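Local coordinates for protein synthesis inhibitor I (Hordeum vulgare, PDB 4FBC) that belongs to the plant ribosome-inactivating proteins and bears the name of an inhibitor of protein synthesis, at residues P13-T18 and R36-N41; A26-F31 and G185-L190; H47-L52 and Q250-L255; T178-V183 and N212-L217. The protein carries 3 engineered substitutions. All coordinates share one frame; numbering follows the deposited sequence.

Overall arrangement
Helix 25-39 turns back on the N-terminal segment, and contact 1 closes this short loop against the edge strand of the six-stranded sheet. Contact 2 starts inside that loop and runs on to helix 181-190, so it crosses contact 1. Contact 3 opens once contact 1 has closed; it spans the rest of the sheet and most of the helices before ending on helix 248-254, and it too crosses contact 2. Contact 4 is nested inside contact 3 and crosses contact 2, joining the junction of helices 157-179 and 181-190 to helix 214-225 beside the bound AMP. Contacts 3 and 4 lie about 10 Å apart between centres and touch through Gln181.

Contact 1: P13-T18 and R36-N41; sequences PLFTAT and RNKLRN
Phe15 and Lys38 pack an edge of the six-stranded mixed sheet against the last turns of helix 25-39, which lies in the chain between strand 16-20 and its parallel neighbour 64-70, a beta-alpha-beta arrangement. The Phe15 ring is turned to the helix because CG sits between the backbone N and the carbonyl carbon (chi1 64°). Lys38 lies over one face of it: Lys38 CB is 3.6 Å from the ring centroid and only 7° off the normal, a well-centred CH-pi contact. Beyond CB the extended lysine chain runs out past the rim nearest the backbone, where Lys38 CD stands 3.6 Å from Phe15 CD2. Leu39 approaches from another side. Its CD2 methyl lies at the ring edge, in plane, 3.9 Å from Phe15 CE1, and the two side chains meet at about a right angle. The ring also stacks with Phe65 of the neighbouring strand, while Leu39 reaches Leu52 and Ile257. The ammonium group has passed beyond the ring, and a water joins it to the strand: the water donates to Thr16 O at 2.8 Å and accepts from Lys38 NZ. One lysine thus divides its work, its methylenes covering an aromatic face by dispersion and its charged end keeping to the hydrated side, so the grip on the ring is CH-pi in kind, with the polar link made through the water.

Contact 2: A26-F31 and G185-L190; sequences ADYATF and GFVAGL
Tyr28 and Val187 meet because both place a branch away from the backbone N: Tyr28 CG with chi1 171°, which sends the ring from helix 25-39 across to helix 181-190, and Val187 CG1 with chi1 174°, which sets that methyl against the phenol end of the ring. Val187 CG1 is 3.4 Å from Tyr28 CZ and equally 3.4 Å from Tyr28 OH, a close approach that comes obliquely to the ring, the two side chains crossing at about a right angle. Nearer the root of the tyrosine, Ala188 fills in: its CB is 4.1 Å from Tyr28 CD2, and Ala188 N lies 3.9 Å from Tyr28 CE2. The small alanine lets the ring come down close to the helix backbone. The buried hydroxyl is satisfied by a hydrogen bond to Met173 O on helix 157-179, and this helps to fix the ring in place; Ala177 of the same helix also touches Tyr28. Outside the apolar patch, Ser25 OG bonds to Ala188 O. The arrangement is one of helix-helix packing, in which an aromatic side chain of helix 25-39 is wedged between helices 157-179 and 181-190 within the helical part of this ribosome-inactivating fold.

Contact 3: H47-L52 and Q250-L255; sequences HNRPVL and QAANTL
His47 and Ala252 bring the two backbones closest, 6.1 Å between their CA atoms, where the turn between strands 45-46 and 49-50, with His47 and Asn48 both in the left-handed helical region, abuts the C-terminal end of helix 248-254. There His47 CB rests on Ala252 CB at 3.8 Å, a small apolar contact from which the imidazole leads off to Thr224, its NE2 hydrogen-bonding to Thr224 OG1. Arg49 carries the rest. Its chain is folded at both chi2 (-50°) and chi3 (-53°), which curls it against the end of the helix. Arg49 CD passes 3.3 Å from Ala252 O, and NE donates to Leu255 O at 2.9 Å. That bond is bent at the hydrogen, with an N-H...O angle of 138°, although NE approaches nearly along the C=O axis of Leu255; the oxygen is tilted out of the guanidinium plane. Arg49 NH2 takes the next carbonyl, Gly256 O, and Pro50 CD lies over one guanidinium face, offset toward the rim, 3.6 Å above its plane. The two bonds grip the group; the proline flanks it. Leu255 is the residue at which the chain leaves helical geometry, so the arginine sits at a helix C-terminus, where its positive charge is probably favoured by the carbonyl oxygens. Gln181 NE2 is a second donor to Leu255 O, which ties helix 181-190 to the same point. The short hairpin thus lies between helix 214-225, reached by His47, and helices 25-39 and 181-190, touched by Arg49, with the end of helix 248-254 against it.

Contact 4: T178-V183 and N212-L217; sequences TRFQTV and NGWQDL. With AMP (adenosine monophosphate), chain E.
Arg179 and Trp214 form one wall of the AMP pocket, where the end of helix 157-179 meets the start of helix 214-225. The arginine chain, extended from CG to NE, runs flat across one face of the indole. Its CD is 3.7 Å from the centroid of the six-membered ring of Trp214, 14° off the normal, and further out Arg179 NE lies 3.3 Å from Trp214 CZ3. The guanidinium then tips away, its plane 43° from that of the ring, which makes the cation-pi contact off-centre, with CZ 4.3 Å from the same centroid. Arg179 NH1 donates to AMP N3 at 3.2 Å, N3 lying in the guanidinium plane, while AMP O2' sits over one face of the group. Trp214 meets the sugar at its edge, its CE3 3.9 Å from AMP O3'. On the arginine's side of the indole, but at the pyrrole end, Phe180 CZ packs obliquely on Trp214 CD1 at 3.7 Å, the rings inclined at 71°, and Leu217 CD2 lies at the edge of the Phe180 ring. Second-shell bonds set both groups: Glu176 forms a salt bridge with Arg179 NH1, Asn86 O accepts from NH2, and Trp214 NE1 donates to Ile257 O. The guanidinium is thus anchored by two polar partners as well as by the indole beneath its chain, which probably helps to hold the direction in which NH1 points at AMP N3.

Contact 1: P13-T18 and R36-N41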
# COMPACT_ATOMS: atom_id res chain seq x y z
N PRO A 13 -5.66 15.38 2.56
CA PRO A 13 -4.73 14.33 2.96
C PRO A 13 -3.96 14.68 4.23
O PRO A 13 -3.64 15.85 4.45
CB PRO A 13 -3.76 14.26 1.77
CG PRO A 13 -3.80 15.64 1.17
CD PRO A 13 -5.23 16.07 1.33
N LEU A 14 -3.68 13.68 5.07
CA LEU A 14 -2.87 13.89 6.26
C LEU A 14 -1.43 14.25 5.91
O LEU A 14 -0.75 14.96 6.65
CB LEU A 14 -2.92 12.65 7.16
CG LEU A 14 -4.29 12.42 7.80
CD1 LEU A 14 -4.42 11.00 8.32
CD2 LEU A 14 -4.51 13.42 8.92
N PHE A 15 -0.97 13.74 4.76
CA PHE A 15 0.32 14.09 4.19
C PHE A 15 0.34 13.72 2.71
O PHE A 15 -0.54 13.00 2.23
CB PHE A 15 1.48 13.39 4.93
CG PHE A 15 1.45 11.89 4.83
CD1 PHE A 15 0.69 11.14 5.71
CD2 PHE A 15 2.19 11.23 3.85
CE1 PHE A 15 0.65 9.76 5.63
CE2 PHE A 15 2.16 9.84 3.76
CZ PHE A 15 1.40 9.10 4.65
N THR A 16 1.35 14.22 2.00
CA THR A 16 1.55 13.84 0.62
C THR A 16 2.97 13.32 0.45
O THR A 16 3.93 13.97 0.88
CB THR A 16 1.28 15.00 -0.35
OG1 THR A 16 -0.10 15.38 -0.27
CG2 THR A 16 1.60 14.59 -1.78
N ALA A 17 3.11 12.15 -0.16
CA ALA A 17 4.42 11.62 -0.52
C ALA A 17 4.59 11.73 -2.02
O ALA A 17 3.68 11.39 -2.78
CB ALA A 17 4.57 10.16 -0.07
N THR A 18 5.75 12.20 -2.47
CA THR A 18 5.96 12.44 -3.89
C THR A 18 7.16 11.66 -4.38
O THR A 18 8.19 11.58 -3.70
CB THR A 18 6.14 13.95 -4.18
OG1 THR A 18 4.93 14.65 -3.84
CG2 THR A 18 6.44 14.19 -5.65
N ARG A 36 5.77 4.91 5.30
CA ARG A 36 5.61 4.09 6.49
C ARG A 36 5.71 4.93 7.75
O ARG A 36 4.93 4.77 8.68
CB ARG A 36 6.68 3.00 6.54
CG ARG A 36 6.61 2.01 5.41
CD ARG A 36 7.87 1.14 5.43
NE ARG A 36 7.84 0.17 4.35
CZ ARG A 36 8.93 -0.44 3.89
NH1 ARG A 36 10.12 -0.16 4.42
NH2 ARG A 36 8.82 -1.30 2.89
N ASN A 37 6.68 5.84 7.77
CA ASN A 37 6.95 6.66 8.94
C ASN A 37 5.77 7.59 9.26
O ASN A 37 5.37 7.71 10.42
CB ASN A 37 8.24 7.47 8.75
CG ASN A 37 8.53 8.38 9.93
OD1 ASN A 37 8.42 9.60 9.83
ND2 ASN A 37 8.91 7.79 11.06
N LYS A 38 5.21 8.22 8.24
CA LYS A 38 4.08 9.12 8.44
C LYS A 38 2.76 8.41 8.77
O LYS A 38 1.85 9.01 9.35
CB LYS A 38 3.92 10.07 7.25
CG LYS A 38 5.09 11.06 7.14
CD LYS A 38 4.79 12.16 6.14
CE LYS A 38 5.77 13.32 6.32
NZ LYS A 38 5.50 14.41 5.32
N LEU A 39 2.66 7.13 8.42
CA LEU A 39 1.45 6.34 8.69
C LEU A 39 1.42 5.74 10.11
O LEU A 39 0.36 5.35 10.61
CB LEU A 39 1.32 5.19 7.67
CG LEU A 39 0.91 5.52 6.24
CD1 LEU A 39 0.99 4.27 5.34
CD2 LEU A 39 -0.50 6.10 6.24
N ARG A 40 2.58 5.69 10.76
CA ARG A 40 2.75 4.86 11.95
C ARG A 40 1.97 5.37 13.16
O ARG A 40 1.72 6.57 13.31
CB ARG A 40 4.24 4.78 12.33
CG ARG A 40 4.71 5.96 13.18
CD ARG A 40 6.22 6.19 13.19
NE ARG A 40 6.54 7.32 14.07
CZ ARG A 40 6.31 8.61 13.79
NH1 ARG A 40 5.77 8.98 12.63
NH2 ARG A 40 6.64 9.54 14.68
N ASN A 41 1.57 4.45 14.02
CA ASN A 41 1.14 4.79 15.36
C ASN A 41 2.39 4.91 16.24
O ASN A 41 3.00 3.90 16.58
CB ASN A 41 0.20 3.70 15.90
CG ASN A 41 -0.32 4.02 17.30
OD1 ASN A 41 0.13 4.96 17.94
ND2 ASN A 41 -1.28 3.23 17.76
O HOH W 1 5.38 13.19 3.16

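Contact 2: A26-F31 and G185-L190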
# COMPACT_ATOMS: atom_id res chain seq x y z
N ALA A 26 17.78 4.77 -4.43
CA ALA A 26 17.89 5.28 -3.08
C ALA A 26 16.73 6.21 -2.74
O ALA A 26 16.19 6.16 -1.64
CB ALA A 26 19.21 5.99 -2.87
N ASP A 27 16.37 7.07 -3.69
CA ASP A 27 15.26 8.00 -3.49
C ASP A 27 13.92 7.25 -3.40
O ASP A 27 13.02 7.68 -2.68
CB ASP A 27 15.21 9.05 -4.60
CG ASP A 27 16.37 10.04 -4.52
OD1 ASP A 27 17.18 9.94 -3.58
OD2 ASP A 27 16.45 10.92 -5.41
N TYR A 28 13.80 6.16 -4.14
CA TYR A 28 12.60 5.34 -4.04
C TYR A 28 12.47 4.74 -2.64
O TYR A 28 11.41 4.79 -2.02
CB TYR A 28 12.58 4.25 -5.12
CG TYR A 28 11.46 3.25 -4.93
CD1 TYR A 28 10.17 3.51 -5.37
CD2 TYR A 28 11.69 2.03 -4.30
CE1 TYR A 28 9.14 2.58 -5.21
CE2 TYR A 28 10.68 1.10 -4.14
CZ TYR A 28 9.41 1.39 -4.58
OH TYR A 28 8.42 0.45 -4.40
N ALA A 29 13.57 4.18 -2.13
CA ALA A 29 13.58 3.61 -0.79
C ALA A 29 13.23 4.66 0.25
O ALA A 29 12.48 4.39 1.19
CB ALA A 29 14.95 2.99 -0.49
N THR A 30 13.78 5.86 0.09
CA THR A 30 13.50 6.98 0.99
C THR A 30 12.01 7.34 0.95
O THR A 30 11.38 7.58 1.99
CB THR A 30 14.34 8.20 0.60
OG1 THR A 30 15.72 7.91 0.84
CG2 THR A 30 13.96 9.42 1.42
N PHE A 31 11.47 7.38 -0.26
CA PHE A 31 10.04 7.65 -0.50
C PHE A 31 9.14 6.64 0.22
O PHE A 31 8.23 7.02 0.97
CB PHE A 31 9.81 7.71 -2.02
CG PHE A 31 8.40 7.45 -2.48
CD1 PHE A 31 7.40 8.41 -2.33
CD2 PHE A 31 8.08 6.26 -3.13
CE1 PHE A 31 6.10 8.16 -2.78
CE2 PHE A 31 6.78 6.01 -3.59
CZ PHE A 31 5.80 6.96 -3.42
N GLY A 185 12.05 -3.67 -1.44
CA GLY A 185 13.42 -4.02 -1.78
C GLY A 185 13.51 -4.58 -3.20
O GLY A 185 14.46 -4.28 -3.93
N PHE A 186 12.55 -5.42 -3.57
CA PHE A 186 12.46 -5.97 -4.93
C PHE A 186 12.32 -4.87 -5.99
O PHE A 186 13.03 -4.86 -7.01
CB PHE A 186 11.31 -6.98 -5.02
CG PHE A 186 11.01 -7.47 -6.43
CD1 PHE A 186 11.71 -8.54 -6.97
CD2 PHE A 186 10.01 -6.88 -7.19
CE1 PHE A 186 11.43 -9.00 -8.26
CE2 PHE A 186 9.73 -7.32 -8.49
CZ PHE A 186 10.44 -8.38 -9.02
N VAL A 187 11.40 -3.94 -5.76
CA VAL A 187 11.23 -2.82 -6.68
C VAL A 187 12.48 -1.93 -6.71
O VAL A 187 12.90 -1.48 -7.78
CB VAL A 187 9.99 -1.99 -6.33
CG1 VAL A 187 9.92 -0.74 -7.20
CG2 VAL A 187 8.72 -2.83 -6.49
N ALA A 188 13.08 -1.68 -5.55
CA ALA A 188 14.28 -0.85 -5.49
C ALA A 188 15.38 -1.51 -6.32
O ALA A 188 16.20 -0.82 -6.92
CB ALA A 188 14.75 -0.69 -4.04
N GLY A 189 15.37 -2.84 -6.36
CA GLY A 189 16.37 -3.61 -7.08
C GLY A 189 16.23 -3.53 -8.58
O GLY A 189 17.18 -3.83 -9.31
N LEU A 190 15.04 -3.15 -9.05
CA LEU A 190 14.78 -3.01 -10.49
C LEU A 190 15.11 -1.61 -11.00
O LEU A 190 15.18 -1.39 -12.22
CB LEU A 190 13.32 -3.33 -10.80
CG LEU A 190 12.83 -4.74 -10.46
CD1 LEU A 190 11.32 -4.85 -10.74
CD2 LEU A 190 13.61 -5.80 -11.22

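Contact 3: H47-L52 and Q250-L255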
# COMPACT_ATOMS: atom_id res chain seq x y z
N HIS A 47 8.41 -5.45 17.18
CA HIS A 47 9.77 -5.81 16.76
C HIS A 47 10.42 -4.69 15.97
O HIS A 47 11.07 -4.91 14.93
CB HIS A 47 9.75 -7.12 15.96
CG HIS A 47 9.18 -8.28 16.73
ND1 HIS A 47 9.94 -9.35 17.15
CD2 HIS A 47 7.92 -8.51 17.18
CE1 HIS A 47 9.17 -10.20 17.81
NE2 HIS A 47 7.95 -9.71 17.84
N ASN A 48 10.22 -3.47 16.46
CA ASN A 48 10.75 -2.25 15.85
C ASN A 48 10.27 -2.01 14.42
O ASN A 48 10.94 -1.33 13.63
CB ASN A 48 12.28 -2.20 15.94
CG ASN A 48 12.83 -0.79 15.79
OD1 ASN A 48 12.11 0.20 15.99
ND2 ASN A 48 14.11 -0.68 15.44
N ARG A 49 9.10 -2.56 14.09
CA ARG A 49 8.43 -2.23 12.84
C ARG A 49 7.19 -1.43 13.20
O ARG A 49 6.53 -1.73 14.21
CB ARG A 49 8.01 -3.49 12.08
CG ARG A 49 9.17 -4.40 11.66
CD ARG A 49 10.27 -3.62 10.93
NE ARG A 49 9.76 -2.83 9.81
CZ ARG A 49 10.36 -1.76 9.32
NH1 ARG A 49 11.51 -1.34 9.84
NH2 ARG A 49 9.81 -1.09 8.30
N PRO A 50 6.84 -0.43 12.38
CA PRO A 50 5.67 0.39 12.70
C PRO A 50 4.34 -0.37 12.54
O PRO A 50 4.23 -1.29 11.72
CB PRO A 50 5.76 1.54 11.69
CG PRO A 50 6.47 0.96 10.50
CD PRO A 50 7.46 -0.05 11.10
N VAL A 51 3.34 -0.01 13.34
CA VAL A 51 2.00 -0.59 13.22
C VAL A 51 1.06 0.56 12.93
O VAL A 51 1.20 1.63 13.51
CB VAL A 51 1.55 -1.29 14.52
CG1 VAL A 51 0.17 -1.95 14.34
CG2 VAL A 51 2.58 -2.33 14.96
N LEU A 52 0.12 0.35 12.01
CA LEU A 52 -0.88 1.35 11.71
C LEU A 52 -1.78 1.51 12.92
O LEU A 52 -1.95 0.56 13.70
CB LEU A 52 -1.71 0.90 10.51
CG LEU A 52 -1.02 1.00 9.14
CD1 LEU A 52 -1.65 0.03 8.15
CD2 LEU A 52 -1.17 2.42 8.65
N GLN A 250 12.33 -13.09 10.92
CA GLN A 250 12.02 -13.04 9.50
C GLN A 250 10.76 -12.22 9.23
O GLN A 250 10.70 -11.47 8.25
CB GLN A 250 11.87 -14.45 8.92
CG GLN A 250 13.20 -15.22 8.83
CD GLN A 250 13.00 -16.66 8.41
OE1 GLN A 250 11.87 -17.14 8.34
NE2 GLN A 250 14.10 -17.35 8.11
N ALA A 251 9.76 -12.35 10.11
CA ALA A 251 8.54 -11.56 9.97
C ALA A 251 8.83 -10.06 10.07
O ALA A 251 8.27 -9.27 9.30
CB ALA A 251 7.52 -11.98 11.03
N ALA A 252 9.69 -9.67 11.01
CA ALA A 252 10.10 -8.27 11.20
C ALA A 252 10.85 -7.75 9.98
O ALA A 252 10.60 -6.64 9.52
CB ALA A 252 10.95 -8.11 12.46
N ASN A 253 11.76 -8.56 9.43
CA ASN A 253 12.44 -8.17 8.20
C ASN A 253 11.52 -8.10 6.99
O ASN A 253 11.83 -7.43 6.01
CB ASN A 253 13.60 -9.14 7.91
CG ASN A 253 14.81 -8.85 8.75
OD1 ASN A 253 15.23 -7.69 8.88
ND2 ASN A 253 15.39 -9.89 9.34
N THR A 254 10.37 -8.77 7.06
CA THR A 254 9.44 -8.82 5.93
C THR A 254 8.41 -7.68 5.95
O THR A 254 8.10 -7.10 4.91
CB THR A 254 8.72 -10.18 5.86
OG1 THR A 254 9.71 -11.21 5.70
CG2 THR A 254 7.73 -10.22 4.69
N LEU A 255 7.91 -7.35 7.14
CA LEU A 255 6.84 -6.36 7.29
C LEU A 255 7.39 -4.93 7.19
O LEU A 255 8.25 -4.54 7.97
CB LEU A 255 6.10 -6.57 8.62
CG LEU A 255 5.15 -7.78 8.64
CD1 LEU A 255 4.90 -8.25 10.06
CD2 LEU A 255 3.84 -7.46 7.93

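Contact 4: T178-V183 and N212-L217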
# COMPACT_ATOMS: atom_id res chain seq x y z
N THR A 178 4.93 -0.30 0.30
CA THR A 178 4.81 0.29 1.64
C THR A 178 4.60 -0.79 2.70
O THR A 178 5.25 -0.81 3.75
CB THR A 178 3.68 1.34 1.67
OG1 THR A 178 4.00 2.43 0.79
CG2 THR A 178 3.47 1.88 3.07
N ARG A 179 3.69 -1.73 2.41
CA ARG A 179 3.38 -2.79 3.37
C ARG A 179 4.53 -3.76 3.65
O ARG A 179 4.65 -4.26 4.76
CB ARG A 179 2.18 -3.60 2.87
CG ARG A 179 0.86 -2.85 3.00
CD ARG A 179 -0.19 -3.56 2.17
NE ARG A 179 -1.52 -2.94 2.32
CZ ARG A 179 -2.45 -2.96 1.38
NH1 ARG A 179 -2.21 -3.55 0.22
NH2 ARG A 179 -3.64 -2.39 1.60
N PHE A 180 5.35 -4.04 2.64
CA PHE A 180 6.34 -5.11 2.73
C PHE A 180 7.74 -4.68 2.32
O PHE A 180 7.93 -4.15 1.23
CB PHE A 180 5.94 -6.29 1.83
CG PHE A 180 4.64 -6.91 2.22
CD1 PHE A 180 4.56 -7.74 3.32
CD2 PHE A 180 3.49 -6.64 1.49
CE1 PHE A 180 3.35 -8.30 3.69
CE2 PHE A 180 2.29 -7.20 1.85
CZ PHE A 180 2.22 -8.03 2.95
N GLN A 181 8.70 -4.93 3.21
CA GLN A 181 10.12 -4.65 2.90
C GLN A 181 10.62 -5.55 1.78
O GLN A 181 11.56 -5.20 1.06
CB GLN A 181 10.99 -4.85 4.15
CG GLN A 181 10.57 -4.00 5.35
CD GLN A 181 11.68 -3.88 6.37
OE1 GLN A 181 12.72 -3.26 6.10
NE2 GLN A 181 11.48 -4.47 7.55
N THR A 182 10.02 -6.72 1.66
CA THR A 182 10.39 -7.64 0.57
C THR A 182 10.03 -7.00 -0.77
O THR A 182 10.86 -6.95 -1.69
CB THR A 182 9.66 -8.97 0.71
OG1 THR A 182 8.30 -8.71 1.04
CG2 THR A 182 10.30 -9.83 1.81
N VAL A 183 8.80 -6.52 -0.89
CA VAL A 183 8.35 -5.89 -2.13
C VAL A 183 9.08 -4.58 -2.44
O VAL A 183 9.46 -4.34 -3.59
CB VAL A 183 6.83 -5.69 -2.13
CG1 VAL A 183 6.38 -4.95 -3.39
CG2 VAL A 183 6.11 -7.04 -1.99
N ASN A 212 -0.91 -11.40 -0.43
CA ASN A 212 -2.26 -11.94 -0.23
C ASN A 212 -2.59 -12.29 1.24
O ASN A 212 -3.70 -12.76 1.53
CB ASN A 212 -2.49 -13.15 -1.15
CG ASN A 212 -2.66 -12.75 -2.61
OD1 ASN A 212 -3.05 -11.63 -2.93
ND2 ASN A 212 -2.36 -13.69 -3.51
N GLY A 213 -1.65 -12.05 2.15
CA GLY A 213 -1.84 -12.37 3.56
C GLY A 213 -1.30 -11.33 4.55
O GLY A 213 -0.81 -11.68 5.62
N TRP A 214 -1.41 -10.06 4.20
CA TRP A 214 -0.89 -8.98 5.04
C TRP A 214 -1.47 -9.01 6.45
O TRP A 214 -0.75 -8.89 7.43
CB TRP A 214 -1.18 -7.64 4.37
CG TRP A 214 -0.67 -6.41 5.07
CD1 TRP A 214 0.55 -6.24 5.66
CD2 TRP A 214 -1.37 -5.18 5.23
NE1 TRP A 214 0.64 -4.96 6.19
CE2 TRP A 214 -0.52 -4.29 5.93
CE3 TRP A 214 -2.64 -4.73 4.85
CZ2 TRP A 214 -0.91 -2.99 6.26
CZ3 TRP A 214 -3.02 -3.45 5.17
CH2 TRP A 214 -2.16 -2.59 5.87
N GLN A 215 -2.79 -9.20 6.55
CA GLN A 215 -3.42 -9.28 7.87
C GLN A 215 -2.91 -10.50 8.66
O GLN A 215 -2.61 -10.38 9.85
CB GLN A 215 -4.95 -9.32 7.72
CG GLN A 215 -5.71 -9.38 9.04
CD GLN A 215 -7.20 -9.10 8.87
OE1 GLN A 215 -7.76 -9.32 7.79
NE2 GLN A 215 -7.84 -8.61 9.92
N ASP A 216 -2.81 -11.65 7.99
CA ASP A 216 -2.31 -12.87 8.63
C ASP A 216 -0.89 -12.70 9.16
O ASP A 216 -0.58 -13.12 10.27
CB ASP A 216 -2.32 -14.04 7.63
CG ASP A 216 -3.71 -14.57 7.35
OD1 ASP A 216 -4.63 -14.32 8.16
OD2 ASP A 216 -3.87 -15.27 6.32
N LEU A 217 -0.02 -12.08 8.37
CA LEU A 217 1.37 -11.91 8.79
C LEU A 217 1.46 -10.88 9.91
O LEU A 217 2.20 -11.05 10.87
CB LEU A 217 2.27 -11.51 7.60
CG LEU A 217 3.77 -11.39 7.91
CD1 LEU A 217 4.35 -12.69 8.46
CD2 LEU A 217 4.53 -10.96 6.66
P AMP E . -10.54 -7.52 1.69
O1P AMP E . -11.15 -7.64 0.30
O2P AMP E . -10.72 -8.68 2.65
O3P AMP E . -11.03 -6.25 2.35
O5' AMP E . -9.00 -7.16 1.57
C5' AMP E . -7.99 -8.16 1.68
C4' AMP E . -6.62 -7.59 1.38
O4' AMP E . -6.55 -7.22 -0.02
C3' AMP E . -6.26 -6.31 2.13
O3' AMP E . -5.78 -6.55 3.45
C2' AMP E . -5.23 -5.66 1.21
O2' AMP E . -3.95 -6.26 1.39
C1' AMP E . -5.77 -6.05 -0.17
N9 AMP E . -6.62 -4.99 -0.77
C8 AMP E . -7.95 -5.08 -1.01
N7 AMP E . -8.44 -3.95 -1.58
C5 AMP E . -7.40 -3.10 -1.73
C6 AMP E . -7.20 -1.73 -2.28
N6 AMP E . -8.24 -1.03 -2.79
N1 AMP E . -5.94 -1.22 -2.26
C2 AMP E . -4.89 -1.91 -1.75
N3 AMP E . -5.00 -3.15 -1.24
C4 AMP E . -6.20 -3.80 -1.21